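Local coordinates for protein esterase (Capnocytophaga ochracea, PDB 4W9R) that is of uncharacterised function but probably belongs to the alpha/beta-hydrolase esterases and may hydrolyse ester bonds, at residues Thr253-Tyr258 / Thr286-Ser291; Lys25-Thr30 / Met53-Glu58. All coordinates share one frame; numbering follows the deposited sequence.

Contact 1. Residues Thr253-Tyr258 / Thr286-Ser291; sequences TGIYEY and TAINSS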
loop_
_atom_site.group_PDB
_atom_site.type_symbol
_atom_site.label_atom_id
_atom_site.label_comp_id
_atom_site.label_asym_id
_atom_site.label_seq_id
_atom_site.Cartn_x
_atom_site.Cartn_y
_atom_site.Cartn_z
ATOM N N THR B 253 -11.078 -4.549 39.255
ATOM C CA THR B 253 -11.918 -3.356 39.272
ATOM C C THR B 253 -11.462 -2.363 38.207
ATOM O O THR B 253 -10.494 -2.616 37.488
ATOM C CB THR B 253 -11.899 -2.658 40.649
ATOM O OG1 THR B 253 -10.549 -2.336 41.008
ATOM C CG2 THR B 253 -12.502 -3.557 41.720
ATOM N N GLY B 254 -12.158 -1.234 38.115
ATOM C CA GLY B 254 -11.815 -0.189 37.163
ATOM C C GLY B 254 -11.935 -0.620 35.713
ATOM O O GLY B 254 -11.185 -0.156 34.853
ATOM N N ILE B 255 -12.889 -1.503 35.437
ATOM C CA ILE B 255 -13.073 -2.041 34.095
ATOM C C ILE B 255 -13.735 -1.026 33.167
ATOM O O ILE B 255 -13.345 -0.893 32.006
ATOM C CB ILE B 255 -13.903 -3.336 34.130
ATOM C CG1 ILE B 255 -13.132 -4.422 34.880
ATOM C CG2 ILE B 255 -14.247 -3.802 32.724
ATOM C CD1 ILE B 255 -13.743 -5.787 34.767
ATOM N N TYR B 256 -14.730 -0.308 33.679
ATOM C CA TYR B 256 -15.358 0.759 32.908
ATOM C C TYR B 256 -14.334 1.819 32.523
ATOM O O TYR B 256 -14.389 2.382 31.428
ATOM C CB TYR B 256 -16.502 1.406 33.690
ATOM C CG TYR B 256 -16.860 2.787 33.185
ATOM C CD1 TYR B 256 -17.607 2.950 32.027
ATOM C CD2 TYR B 256 -16.443 3.926 33.861
ATOM C CE1 TYR B 256 -17.930 4.208 31.556
ATOM C CE2 TYR B 256 -16.761 5.189 33.400
ATOM C CZ TYR B 256 -17.506 5.324 32.246
ATOM O OH TYR B 256 -17.828 6.579 31.781
ATOM N N GLU B 257 -13.401 2.084 33.433
ATOM C CA GLU B 257 -12.365 3.085 33.209
ATOM C C GLU B 257 -11.490 2.739 32.009
ATOM O O GLU B 257 -10.998 3.629 31.319
ATOM C CB GLU B 257 -11.497 3.248 34.461
ATOM C CG GLU B 257 -12.083 4.176 35.519
ATOM C CD GLU B 257 -13.350 3.632 36.156
ATOM O OE1 GLU B 257 -13.553 2.399 36.133
ATOM O OE2 GLU B 257 -14.143 4.440 36.683
ATOM N N TYR B 258 -11.301 1.446 31.761
ATOM C CA TYR B 258 -10.523 1.002 30.610
ATOM C C TYR B 258 -11.192 1.443 29.311
ATOM O O TYR B 258 -10.539 1.983 28.418
ATOM C CB TYR B 258 -10.346 -0.518 30.623
ATOM C CG TYR B 258 -9.417 -1.033 29.544
ATOM C CD1 TYR B 258 -8.046 -1.100 29.758
ATOM C CD2 TYR B 258 -9.909 -1.449 28.313
ATOM C CE1 TYR B 258 -7.190 -1.568 28.778
ATOM C CE2 TYR B 258 -9.060 -1.918 27.324
ATOM C CZ TYR B 258 -7.702 -1.975 27.564
ATOM O OH TYR B 258 -6.851 -2.440 26.587
ATOM N N THR B 286 -18.866 -7.927 29.420
ATOM C CA THR B 286 -18.479 -9.307 29.696
ATOM C C THR B 286 -17.392 -9.367 30.767
ATOM O O THR B 286 -17.425 -10.224 31.652
ATOM C CB THR B 286 -17.983 -10.018 28.419
ATOM O OG1 THR B 286 -19.009 -9.977 27.420
ATOM C CG2 THR B 286 -17.632 -11.467 28.711
ATOM N N ALA B 287 -16.434 -8.449 30.683
ATOM C CA ALA B 287 -15.349 -8.377 31.655
ATOM C C ALA B 287 -15.880 -7.977 33.025
ATOM O O ALA B 287 -15.401 -8.453 34.055
ATOM C CB ALA B 287 -14.286 -7.395 31.191
ATOM N N ILE B 288 -16.873 -7.093 33.023
ATOM C CA ILE B 288 -17.528 -6.652 34.247
ATOM C C ILE B 288 -18.158 -7.832 34.982
ATOM O O ILE B 288 -18.018 -7.966 36.199
ATOM C CB ILE B 288 -18.600 -5.584 33.940
ATOM C CG1 ILE B 288 -17.943 -4.215 33.756
ATOM C CG2 ILE B 288 -19.643 -5.519 35.044
ATOM C CD1 ILE B 288 -18.887 -3.144 33.261
ATOM N N ASN B 289 -18.832 -8.698 34.232
ATOM C CA ASN B 289 -19.511 -9.850 34.814
ATOM C C ASN B 289 -18.552 -10.908 35.350
ATOM O O ASN B 289 -18.834 -11.553 36.359
ATOM C CB ASN B 289 -20.448 -10.485 33.786
ATOM C CG ASN B 289 -21.627 -9.597 33.449
ATOM O OD1 ASN B 289 -21.994 -8.712 34.224
ATOM N ND2 ASN B 289 -22.234 -9.833 32.293
ATOM N N SER B 290 -17.422 -11.088 34.672
ATOM C CA SER B 290 -16.469 -12.129 35.047
ATOM C C SER B 290 -15.741 -11.801 36.350
ATOM O O SER B 290 -15.421 -12.697 37.130
ATOM C CB SER B 290 -15.456 -12.355 33.923
ATOM O OG SER B 290 -14.658 -11.204 33.713
ATOM N N SER B 291 -15.471 -10.519 36.575
ATOM C CA SER B 291 -14.807 -10.081 37.800
ATOM C C SER B 291 -15.808 -9.619 38.855
ATOM O O SER B 291 -15.421 -9.215 39.954
ATOM C CB SER B 291 -13.817 -8.958 37.497
ATOM O OG SER B 291 -14.500 -7.792 37.077
#
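The carbonyl oxygen A287 O, beside which I255 lies, is gripped by three donors of its own segment near the C-terminal end of helix 278-290. The hydroxyl S290 OG donates to A287 O over 2.9 Å, arriving at a C=O...donor angle of 112° and tilted out of the carbonyl plane. S291 OG reaches A287 O at 3.2 Å on a more open approach, 144°, while S291 N supplies the backbone bond, 3.3 Å long. In S291 the hydroxyl sits between the backbone N and the carbonyl carbon (chi1 67°), a torsion that folds it back over the last turn; the same hydroxyl is also within weak hydrogen-bonding range of E252 O, so its one proton would have to be shared between the two carbonyls. Across the contact everything falls to I255 of the segment T253-Y258. Its CD1 comes alongside A287 O and S291 OG. Its other branch, CG2, is anti to the backbone N and rests on I288 CG1 and A287 CB, each 3.9 Å away, the two isoleucines meeting obliquely. These helices belong to the all-helical C-terminal part of the chain that follows the esterase-like sheet, successive helices here packing side against side. I288 also touches S296 and L300 of helix 294-306, and A287 meets F244 of helix 241-248, so the two residues under I255 also join those helices. Cutting I255 back to an alanine removes CG2 and CD1 and would probably leave a gap against A287 CB and beside the S291 hydroxyl, with I288 CG1 keeping only a thinner contact. S296 OG, from helix 294-306, hydrogen-bonds Y256 N and, weakly, I255 N.

Contact 2. Residues Lys25-Thr30 / Met53-Glu58; sequences KPEKYT and MVRYYE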
loop_
_atom_site.group_PDB
_atom_site.type_symbol
_atom_site.label_atom_id
_atom_site.label_comp_id
_atom_site.label_asym_id
_atom_site.label_seq_id
_atom_site.Cartn_x
_atom_site.Cartn_y
_atom_site.Cartn_z
ATOM N N LYS B 25 -12.537 14.092 0.181
ATOM C CA LYS B 25 -13.511 14.139 1.262
ATOM C C LYS B 25 -14.153 12.771 1.389
ATOM O O LYS B 25 -14.310 12.069 0.391
ATOM C CB LYS B 25 -14.578 15.204 1.007
ATOM C CG LYS B 25 -14.066 16.628 1.021
ATOM C CD LYS B 25 -15.220 17.614 0.956
ATOM C CE LYS B 25 -16.052 17.418 -0.300
ATOM N NZ LYS B 25 -17.189 18.377 -0.362
ATOM N N PRO B 26 -14.528 12.384 2.614
ATOM C CA PRO B 26 -15.132 11.065 2.828
ATOM C C PRO B 26 -16.457 10.902 2.091
ATOM O O PRO B 26 -16.927 11.835 1.440
ATOM C CB PRO B 26 -15.337 11.016 4.343
ATOM C CG PRO B 26 -14.321 11.968 4.888
ATOM C CD PRO B 26 -14.248 13.077 3.884
ATOM N N GLU B 27 -17.070 9.733 2.228
ATOM C CA GLU B 27 -18.242 9.387 1.438
ATOM C C GLU B 27 -19.456 10.164 1.920
ATOM O O GLU B 27 -19.975 11.021 1.203
ATOM C CB GLU B 27 -18.504 7.887 1.518
ATOM C CG GLU B 27 -17.344 7.050 1.012
ATOM C CD GLU B 27 -17.266 5.697 1.689
ATOM O OE1 GLU B 27 -17.922 5.518 2.737
ATOM O OE2 GLU B 27 -16.547 4.815 1.175
ATOM N N LYS B 28 -19.905 9.866 3.133
ATOM C CA LYS B 28 -20.928 10.682 3.764
ATOM C C LYS B 28 -20.231 11.832 4.476
ATOM O O LYS B 28 -19.451 11.616 5.405
ATOM C CB LYS B 28 -21.765 9.857 4.744
ATOM N N TYR B 29 -20.515 13.055 4.041
ATOM C CA TYR B 29 -19.832 14.220 4.584
ATOM C C TYR B 29 -20.804 15.195 5.233
ATOM O O TYR B 29 -21.656 15.781 4.564
ATOM C CB TYR B 29 -19.026 14.938 3.495
ATOM C CG TYR B 29 -18.482 16.281 3.936
ATOM C CD1 TYR B 29 -17.384 16.365 4.784
ATOM C CD2 TYR B 29 -19.071 17.466 3.510
ATOM C CE1 TYR B 29 -16.890 17.589 5.193
ATOM C CE2 TYR B 29 -18.582 18.694 3.914
ATOM C CZ TYR B 29 -17.493 18.749 4.755
ATOM O OH TYR B 29 -17.007 19.971 5.158
ATOM N N THR B 30 -20.663 15.358 6.543
ATOM C CA THR B 30 -21.431 16.343 7.289
ATOM C C THR B 30 -20.480 17.214 8.103
ATOM O O THR B 30 -19.399 16.768 8.488
ATOM C CB THR B 30 -22.458 15.681 8.227
ATOM O OG1 THR B 30 -21.789 14.761 9.098
ATOM C CG2 THR B 30 -23.512 14.934 7.422
HETATM N N MSE B 53 -5.510 3.940 0.953
HETATM C CA MSE B 53 -5.202 3.236 2.193
HETATM C C MSE B 53 -5.970 3.783 3.401
HETATM O O MSE B 53 -6.261 3.034 4.332
HETATM C CB MSE B 53 -3.694 3.267 2.465
HETATM C CG MSE B 53 -2.883 2.394 1.506
HETATM SE SE MSE B 53 -0.980 2.271 1.937
HETATM C CE MSE B 53 -0.298 1.688 0.204
ATOM N N VAL B 54 -6.311 5.069 3.393
ATOM C CA VAL B 54 -7.094 5.617 4.503
ATOM C C VAL B 54 -8.556 5.196 4.368
ATOM O O VAL B 54 -9.266 5.074 5.365
ATOM C CB VAL B 54 -6.997 7.164 4.600
ATOM C CG1 VAL B 54 -5.554 7.596 4.830
ATOM C CG2 VAL B 54 -7.572 7.834 3.366
ATOM N N ARG B 55 -8.998 4.960 3.137
ATOM C CA ARG B 55 -10.333 4.423 2.896
ATOM C C ARG B 55 -10.373 2.954 3.290
ATOM O O ARG B 55 -11.361 2.467 3.839
ATOM C CB ARG B 55 -10.731 4.588 1.430
ATOM C CG ARG B 55 -10.926 6.027 0.998
ATOM C CD ARG B 55 -11.195 6.127 -0.496
ATOM N NE ARG B 55 -12.302 5.271 -0.911
ATOM C CZ ARG B 55 -13.580 5.633 -0.875
ATOM N NH1 ARG B 55 -13.918 6.839 -0.441
ATOM N NH2 ARG B 55 -14.521 4.788 -1.274
ATOM N N TYR B 56 -9.280 2.259 2.996
ATOM C CA TYR B 56 -9.110 0.855 3.342
ATOM C C TYR B 56 -9.226 0.646 4.849
ATOM O O TYR B 56 -10.031 -0.161 5.313
ATOM C CB TYR B 56 -7.755 0.368 2.821
ATOM C CG TYR B 56 -7.341 -1.025 3.239
ATOM C CD1 TYR B 56 -7.711 -2.136 2.493
ATOM C CD2 TYR B 56 -6.539 -1.224 4.356
ATOM C CE1 TYR B 56 -7.314 -3.408 2.862
ATOM C CE2 TYR B 56 -6.140 -2.489 4.734
ATOM C CZ TYR B 56 -6.528 -3.576 3.984
ATOM O OH TYR B 56 -6.128 -4.835 4.362
ATOM N N TYR B 57 -8.424 1.386 5.606
ATOM C CA TYR B 57 -8.436 1.298 7.061
ATOM C C TYR B 57 -9.775 1.728 7.652
ATOM O O TYR B 57 -10.204 1.204 8.680
ATOM C CB TYR B 57 -7.310 2.146 7.652
ATOM C CG TYR B 57 -5.941 1.515 7.537
ATOM C CD1 TYR B 57 -5.755 0.165 7.803
ATOM C CD2 TYR B 57 -4.836 2.267 7.160
ATOM C CE1 TYR B 57 -4.506 -0.419 7.702
ATOM C CE2 TYR B 57 -3.581 1.692 7.055
ATOM C CZ TYR B 57 -3.422 0.349 7.328
ATOM O OH TYR B 57 -2.179 -0.231 7.227
ATOM N N GLU B 58 -10.433 2.681 7.001
ATOM C CA GLU B 58 -11.718 3.177 7.477
ATOM C C GLU B 58 -12.804 2.112 7.334
ATOM O O GLU B 58 -13.685 1.997 8.186
ATOM C CB GLU B 58 -12.116 4.451 6.726
ATOM C CG GLU B 58 -13.284 5.215 7.340
ATOM C CD GLU B 58 -14.633 4.718 6.857
ATOM O OE1 GLU B 58 -14.684 4.082 5.782
ATOM O OE2 GLU B 58 -15.642 4.964 7.551
#
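E27 brings its carboxylate obliquely across the guanidinium group of R55, the two planes 70° apart, and its CG also lies 3.7 Å from R55 NH1. The salt bridge is single-pronged: E27 OE2 is 3.2 Å from R55 NH2 but 3.7 Å from R55 NH1, so the carboxylate does not pair with the guanidinium in a two-toothed fork. The glutamate extends beyond CG from the loop, whereas R55, rising from helix 43-59, bends at chi3 (53°), a turn that brings its end nearer the loop. R55 has its strongest polar partner in Y24 OH, bonded to NH1, and its NE forms a salt bridge with E48 of the second subunit. E27, exposed and poorly ordered, is therefore likely to be a loose outer partner for a charge already anchored. Its OE1 stands 4.7 Å from E58 OE1, a like-charge approach that K65, in long and weak ion pairs with both residues, probably eases. On another side of the helix V54 and Y57 pack on L229 of helix 217-232. The contact brings the loop between strands 17-24 and 35-40 beside a helix that also contacts the second subunit and lies against the central mixed beta-sheet, the layered alpha/beta build of the alpha/beta-hydrolase fold.

How the contacts relate
The two contacts belong to different parts of an elongated chain. Contact 2 comes first and closes well before contact 1 opens; their centres are 33 Å apart, their nearest atoms about 19 Å, and they do not touch. Contact 2 lies in the alpha/beta-hydrolase-like part, where a helix flanks the mixed sheet, and it adjoins the second subunit. Contact 1 joins helices 255-270 and 278-290 in the purely helical C-terminal region and is not reached by the other subunit. They share no helix or strand, so each contact reports on one part of the chain alone: a loop-helix meeting in the putative esterase part and a helix-helix meeting in the helical extension.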